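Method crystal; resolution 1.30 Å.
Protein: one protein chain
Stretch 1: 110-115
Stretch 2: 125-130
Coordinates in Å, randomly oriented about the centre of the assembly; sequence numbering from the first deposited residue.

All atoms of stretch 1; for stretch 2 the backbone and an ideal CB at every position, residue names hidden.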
# COMPACT_ATOMS: atom_id res chain seq x y z
N ASP A 110 6.77 24.32 -20.31
CA ASP A 110 7.32 23.03 -20.71
C ASP A 110 8.03 22.26 -19.59
O ASP A 110 8.92 22.78 -18.92
CB ASP A 110 8.28 23.23 -21.87
CG ASP A 110 8.72 21.92 -22.47
OD1 ASP A 110 7.83 21.15 -22.90
OD2 ASP A 110 9.94 21.68 -22.51
N PRO A 111 7.67 20.98 -19.41
CA PRO A 111 8.29 20.15 -18.37
C PRO A 111 9.67 19.67 -18.80
O PRO A 111 9.84 19.09 -19.88
CB PRO A 111 7.29 19.01 -18.19
CG PRO A 111 6.63 18.91 -19.53
CD PRO A 111 6.61 20.27 -20.13
N ILE A 112 10.68 19.94 -17.98
CA ILE A 112 12.04 19.54 -18.30
C ILE A 112 12.64 18.52 -17.34
O ILE A 112 13.64 17.88 -17.66
CB ILE A 112 12.98 20.77 -18.36
CG1 ILE A 112 12.93 21.53 -17.03
CG2 ILE A 112 12.58 21.68 -19.52
CD1 ILE A 112 13.98 22.62 -16.91
N TYR A 113 12.02 18.36 -16.18
CA TYR A 113 12.52 17.41 -15.19
C TYR A 113 11.51 17.21 -14.09
O TYR A 113 10.78 18.13 -13.71
CB TYR A 113 13.82 17.94 -14.57
CG TYR A 113 14.40 17.08 -13.48
CD1 TYR A 113 14.97 15.85 -13.76
CD2 TYR A 113 14.38 17.50 -12.15
CE1 TYR A 113 15.52 15.05 -12.75
CE2 TYR A 113 14.91 16.73 -11.14
CZ TYR A 113 15.48 15.51 -11.44
OH TYR A 113 16.02 14.74 -10.43
N ALA A 114 11.45 15.99 -13.57
CA ALA A 114 10.56 15.67 -12.47
C ALA A 114 11.16 14.52 -11.69
O ALA A 114 11.89 13.69 -12.24
CB ALA A 114 9.19 15.28 -13.00
N PHE A 115 10.89 14.50 -10.39
CA PHE A 115 11.37 13.39 -9.58
C PHE A 115 10.36 13.09 -8.50
O PHE A 115 9.56 13.94 -8.09
CB PHE A 115 12.75 13.69 -8.96
CG PHE A 115 12.73 14.57 -7.74
CD1 PHE A 115 12.48 14.04 -6.47
CD2 PHE A 115 13.01 15.93 -7.84
CE1 PHE A 115 12.52 14.85 -5.33
CE2 PHE A 115 13.05 16.74 -6.71
CZ PHE A 115 12.81 16.20 -5.46
N UNK A 125 12.90 8.24 -8.35
CA UNK A 125 12.37 8.13 -9.70
C UNK A 125 12.60 9.48 -10.36
O UNK A 125 12.32 10.52 -9.76
CB UNK A 125 10.89 7.74 -9.71
N UNK A 126 13.09 9.46 -11.60
CA UNK A 126 13.32 10.69 -12.33
C UNK A 126 12.75 10.60 -13.73
O UNK A 126 12.77 9.55 -14.37
CB UNK A 126 14.82 11.01 -12.38
N UNK A 127 12.22 11.73 -14.19
CA UNK A 127 11.65 11.79 -15.53
C UNK A 127 12.32 12.94 -16.25
O UNK A 127 12.32 14.07 -15.76
CB UNK A 127 10.13 11.96 -15.50
N UNK A 128 12.90 12.64 -17.40
CA UNK A 128 13.57 13.65 -18.20
C UNK A 128 12.99 13.59 -19.60
O UNK A 128 13.40 12.75 -20.41
CB UNK A 128 15.09 13.44 -18.22
N UNK A 129 12.01 14.45 -19.90
CA UNK A 129 11.39 14.47 -21.22
C UNK A 129 12.43 14.56 -22.33
O UNK A 129 13.34 15.39 -22.28
CB UNK A 129 10.41 15.64 -21.33
N UNK A 130 12.31 13.68 -23.31
CA UNK A 130 13.26 13.68 -24.41
C UNK A 130 14.46 12.79 -24.16
O UNK A 130 15.30 12.62 -25.04
CB UNK A 130 13.73 15.11 -24.68

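The two segments run antiparallel, with strand directions 168° apart and axes 4.6 Å apart at closest approach. Much of the pairing is made by backbone.

Position 125 has its CA-to-CB bond sideways to stretch 1. Nothing of stretch 1 lies within 5.5 Å of the ideal CB. The backbone is extended, and many side chains would suit, beta-branched and aromatic ones among them. The deposited residue is Tyr125. Its chi1 is m, and its ring leads away from stretch 1. Its hydroxyl is hydrogen-bonded elsewhere in the structure. What it gives stretch 1 is backbone: its O lies 3.0 Å from CA of Phe115, a CA-H...O contact.

Position 126 is opposite Phe115 in a non-hydrogen-bonded pair, CA to CA 4.3 Å. Its CB lies on the same face of the sheet as that of Phe115. The ideal CB is 4.1 Å from CE1 of Tyr113, and the tyrosine hydroxyl lies further along the same ring. A side chain long enough to reach that hydroxyl and able to bond with it would suit: Glu or Gln, perhaps Lys or Arg. A plain apolar chain could pack beside the ring but would offer the hydroxyl no partner. The residue is Glu126. With chi1 m and chi2 t it extends, and Tyr113 OH donates a hydrogen bond to Glu126 OE1 at 2.7 Å. OE1 lies at the ring edge, near its plane, as expected for a phenol hydroxyl bond. Glu126 CG also comes within 4.3 Å of Phe115 CB. In the backbone, CA of Glu126 makes a CA-H...O contact with O of Ala114, 3.3 Å away.

Position 127 pairs with Ala114, CA to CA 5.1 Å, and the backbone hydrogen bonds in both directions. The ideal CB points to the same face as the methyl of Ala114 and is 4.1 Å from O of Ala114. Its phi/psi of -126/125 is open to any residue except proline, and stretch 1 leaves room for a side chain. The residue is nevertheless Gly127; nothing in stretch 1 demands it. Gly127 N donates to Ala114 O at 2.8 Å, and Ala114 N donates to Gly127 O at 3.0 Å.

Position 128 points sideways, with its ideal CB 5.1 Å from CD1 of Tyr113. An apolar chain such as Val, Ile or Leu would suit. Ile128 has chi1 m and chi2 t. Its CG1 packs at the edge of the Tyr113 ring, 4.1 Å from CD1.

Position 129 points toward stretch 1, its ideal CB 3.8 Å from O of Pro111. A compact side chain fits, and phi of -52° allows proline. Pro129 places CG 3.4 Å from Pro111 O and CD 3.6 Å from Ile112 O. A water donates to Ile112 O (2.7 Å) and to Pro129 O (3.2 Å).

Position 130 is beyond reach of stretch 1. With phi/psi of 90/-5, a CB would jam against the preceding carbonyl, so glycine is called for. It is Gly130.

Stretch 2 (125-130) YEGIPG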
# COMPACT_ATOMS: atom_id res chain seq x y z
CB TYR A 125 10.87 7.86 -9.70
CG TYR A 125 10.42 6.57 -9.05
CD1 TYR A 125 10.10 5.46 -9.82
CD2 TYR A 125 10.28 6.49 -7.67
CE1 TYR A 125 9.64 4.28 -9.23
CE2 TYR A 125 9.82 5.32 -7.06
CZ TYR A 125 9.50 4.23 -7.85
OH TYR A 125 9.03 3.08 -7.25
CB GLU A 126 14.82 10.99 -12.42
CG GLU A 126 15.49 11.22 -11.08
CD GLU A 126 16.98 11.45 -11.23
OE1 GLU A 126 17.42 12.62 -11.20
OE2 GLU A 126 17.71 10.45 -11.39
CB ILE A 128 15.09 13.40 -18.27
CG1 ILE A 128 15.66 13.28 -16.85
CG2 ILE A 128 15.77 14.53 -19.03
CD1 ILE A 128 17.12 12.85 -16.79
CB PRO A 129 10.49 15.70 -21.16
CG PRO A 129 10.07 15.72 -19.71
CD PRO A 129 11.38 15.45 -19.01
O HOH W 1 14.22 17.76 -20.31
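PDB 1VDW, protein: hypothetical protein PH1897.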